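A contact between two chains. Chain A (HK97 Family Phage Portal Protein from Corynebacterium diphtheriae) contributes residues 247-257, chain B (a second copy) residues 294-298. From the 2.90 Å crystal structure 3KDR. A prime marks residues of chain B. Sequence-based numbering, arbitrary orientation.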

# COMPACT_ATOMS: atom_id res chain seq x y z
N ALA A 247 6.33 -29.26 -5.33
CA ALA A 247 7.39 -29.81 -6.14
C ALA A 247 6.84 -30.43 -7.41
O ALA A 247 7.39 -30.22 -8.49
CB ALA A 247 8.15 -30.83 -5.36
N ALA A 248 5.77 -31.19 -7.30
CA ALA A 248 5.23 -31.85 -8.46
C ALA A 248 4.89 -30.87 -9.58
O ALA A 248 5.34 -31.08 -10.67
CB ALA A 248 4.05 -32.65 -8.09
N SER A 249 4.14 -29.81 -9.31
CA SER A 249 3.87 -28.76 -10.33
C SER A 249 5.09 -28.14 -11.00
O SER A 249 5.08 -27.88 -12.20
CB SER A 249 3.15 -27.62 -9.68
OG SER A 249 2.27 -28.21 -8.80
N ARG A 250 6.12 -27.86 -10.22
CA ARG A 250 7.28 -27.20 -10.75
C ARG A 250 8.01 -28.10 -11.69
O ARG A 250 8.52 -27.65 -12.68
CB ARG A 250 8.21 -26.85 -9.62
CG ARG A 250 7.52 -26.26 -8.43
CD ARG A 250 8.50 -25.78 -7.35
NE ARG A 250 9.06 -24.49 -7.70
CZ ARG A 250 10.35 -24.20 -7.77
NH1 ARG A 250 11.30 -25.10 -7.50
NH2 ARG A 250 10.71 -22.98 -8.11
N MSE A 251 8.09 -29.37 -11.34
CA MSE A 251 8.77 -30.32 -12.16
C MSE A 251 8.07 -30.36 -13.51
O MSE A 251 8.70 -30.32 -14.57
CB MSE A 251 8.75 -31.69 -11.51
CG MSE A 251 9.69 -32.65 -12.18
SE MSE A 251 11.49 -31.93 -12.51
CE MSE A 251 12.46 -32.74 -11.03
N ILE A 252 6.76 -30.39 -13.44
CA ILE A 252 5.95 -30.47 -14.61
C ILE A 252 6.10 -29.22 -15.44
O ILE A 252 6.18 -29.25 -16.66
CB ILE A 252 4.49 -30.63 -14.21
CG1 ILE A 252 4.36 -31.87 -13.32
CG2 ILE A 252 3.60 -30.74 -15.42
CD1 ILE A 252 2.99 -32.39 -13.17
N GLU A 253 6.10 -28.11 -14.74
CA GLU A 253 6.34 -26.85 -15.34
C GLU A 253 7.73 -26.84 -15.97
O GLU A 253 7.93 -26.48 -17.13
CB GLU A 253 6.19 -25.83 -14.24
CG GLU A 253 6.60 -24.44 -14.53
CD GLU A 253 5.79 -23.84 -15.60
OE1 GLU A 253 6.31 -22.94 -16.34
OE2 GLU A 253 4.62 -24.30 -15.70
N LEU A 254 8.72 -27.28 -15.23
CA LEU A 254 10.08 -27.23 -15.73
C LEU A 254 10.23 -28.14 -16.92
O LEU A 254 10.96 -27.84 -17.84
CB LEU A 254 11.07 -27.63 -14.65
CG LEU A 254 12.57 -27.65 -14.96
CD1 LEU A 254 13.07 -26.30 -15.32
CD2 LEU A 254 13.32 -28.18 -13.76
N VAL A 255 9.55 -29.27 -16.90
CA VAL A 255 9.66 -30.25 -17.98
C VAL A 255 8.94 -29.79 -19.23
O VAL A 255 9.48 -29.86 -20.29
CB VAL A 255 9.09 -31.63 -17.52
CG1 VAL A 255 9.09 -32.62 -18.60
CG2 VAL A 255 9.92 -32.19 -16.39
N THR A 256 7.72 -29.32 -19.09
CA THR A 256 6.84 -29.04 -20.24
C THR A 256 7.43 -27.98 -21.13
O THR A 256 7.47 -28.16 -22.35
CB THR A 256 5.47 -28.58 -19.76
OG1 THR A 256 4.86 -29.66 -19.09
CG2 THR A 256 4.62 -28.22 -20.84
N PHE A 257 7.89 -26.89 -20.53
CA PHE A 257 8.49 -25.82 -21.31
C PHE A 257 10.02 -25.85 -21.22
O PHE A 257 10.71 -25.60 -22.23
CB PHE A 257 7.94 -24.48 -20.89
CG PHE A 257 6.46 -24.45 -20.83
CD1 PHE A 257 5.69 -24.28 -21.96
CD2 PHE A 257 5.83 -24.65 -19.67
CE1 PHE A 257 4.31 -24.26 -21.90
CE2 PHE A 257 4.46 -24.66 -19.62
CZ PHE A 257 3.70 -24.46 -20.75
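Chain B (294-298) AIPTT

Chain B lays a short, irregular segment along one side of a chain A helix, and it does so without a single hydrogen bond between the two stretches. Its backbone is extended from Ile295′ to Thr297′, with phi/psi of -59/129, -68/158 and -105/125. The segment runs against the direction of the helix: as chain B advances from Ile295′ through Pro296′ to Thr298′, its nearest partners step back from Thr256 to Ile252 to Ala248. The CA–CA distances stay almost constant along this path, 6.4 Å for Ile295′ to Thr256, 6.6 Å for Pro296′ to Ile252 and 6.4 Å for Thr298′ to Ala248. The first rule of the contact lies in this spacing: the helix offers every fourth residue, one turn apart, and the extended segment covers those two turns in three steps of sequence.

Ala294′ enters beside the helix without touching it, its CB pointing sideways. Ile295′ makes the tightest approach. Its CA-to-CB bond also points sideways, yet its CG2 comes to 3.4 Å from CG2 of Ile252, a snug apolar contact, while its CG1 lies 3.9 Å from OG1 of Thr256. That hydroxyl is already engaged within its own helix, donating to the backbone O of Ile252 at 2.8 Å, so a polar side chain can face an aliphatic neighbour with its hydrogen satisfied.

Pro296′ points its CB toward the helix. Its ring, with C-gamma exo pucker, brings CD to 4.3 Å from CG2 of Ile252, a looser apolar contact. The backbone comes nearer than the ring, with O of Pro296′ 3.5 Å from CD1 of Ile252. Ile252 is thus the centre of the interface, its m,t rotamer placing CG2 near Ile295′ and CD1 near the Pro296′ carbonyl; it gives up 75 Å² of the 280 Å² buried by both sides together.

Thr297′ turns its CB away and is left almost uncovered by the helix. Thr298′ returns to the helix with CB sideways, and its OG1 lies 3.9 Å from CB of Ala248 and 4.1 Å from CD1 of Ile252. At Ala248 the helix presents just a methyl group, pointing toward chain B. For a designer, the pattern is compact: one branched aliphatic residue at the middle of the helical stripe, a small residue one turn before it, an internally bonded threonine one turn after, and an extended partner held against the helix by van der Waals contacts, with no hydrogen bond between the stretches.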

# COMPACT_ATOMS: atom_id res chain seq x y z
N ALA B 294 1.37 -35.71 -23.00
CA ALA B 294 2.78 -35.92 -22.64
C ALA B 294 3.07 -35.31 -21.29
O ALA B 294 3.98 -35.76 -20.60
CB ALA B 294 3.73 -35.32 -23.72
N ILE B 295 2.31 -34.28 -20.92
CA ILE B 295 2.48 -33.68 -19.61
C ILE B 295 2.23 -34.77 -18.60
O ILE B 295 1.24 -35.48 -18.67
CB ILE B 295 1.52 -32.53 -19.36
CG1 ILE B 295 1.70 -31.44 -20.42
CG2 ILE B 295 1.69 -31.99 -17.97
CD1 ILE B 295 0.86 -30.18 -20.19
N PRO B 296 3.16 -34.94 -17.66
CA PRO B 296 2.97 -35.96 -16.65
C PRO B 296 1.83 -35.62 -15.71
O PRO B 296 1.46 -34.46 -15.55
CB PRO B 296 4.29 -35.93 -15.88
CG PRO B 296 5.25 -35.38 -16.80
CD PRO B 296 4.51 -34.36 -17.58
N THR B 297 1.30 -36.65 -15.07
CA THR B 297 0.11 -36.52 -14.25
C THR B 297 0.50 -36.57 -12.78
O THR B 297 1.15 -37.52 -12.34
CB THR B 297 -0.95 -37.61 -14.61
OG1 THR B 297 -0.31 -38.72 -15.25
CG2 THR B 297 -2.00 -37.04 -15.58
N THR B 298 0.08 -35.52 -12.05
CA THR B 298 0.36 -35.34 -10.61
C THR B 298 -0.04 -36.56 -9.74
O THR B 298 0.54 -36.79 -8.68
CB THR B 298 -0.35 -34.02 -10.06
OG1 THR B 298 0.61 -32.94 -9.91
CG2 THR B 298 -1.13 -34.26 -8.69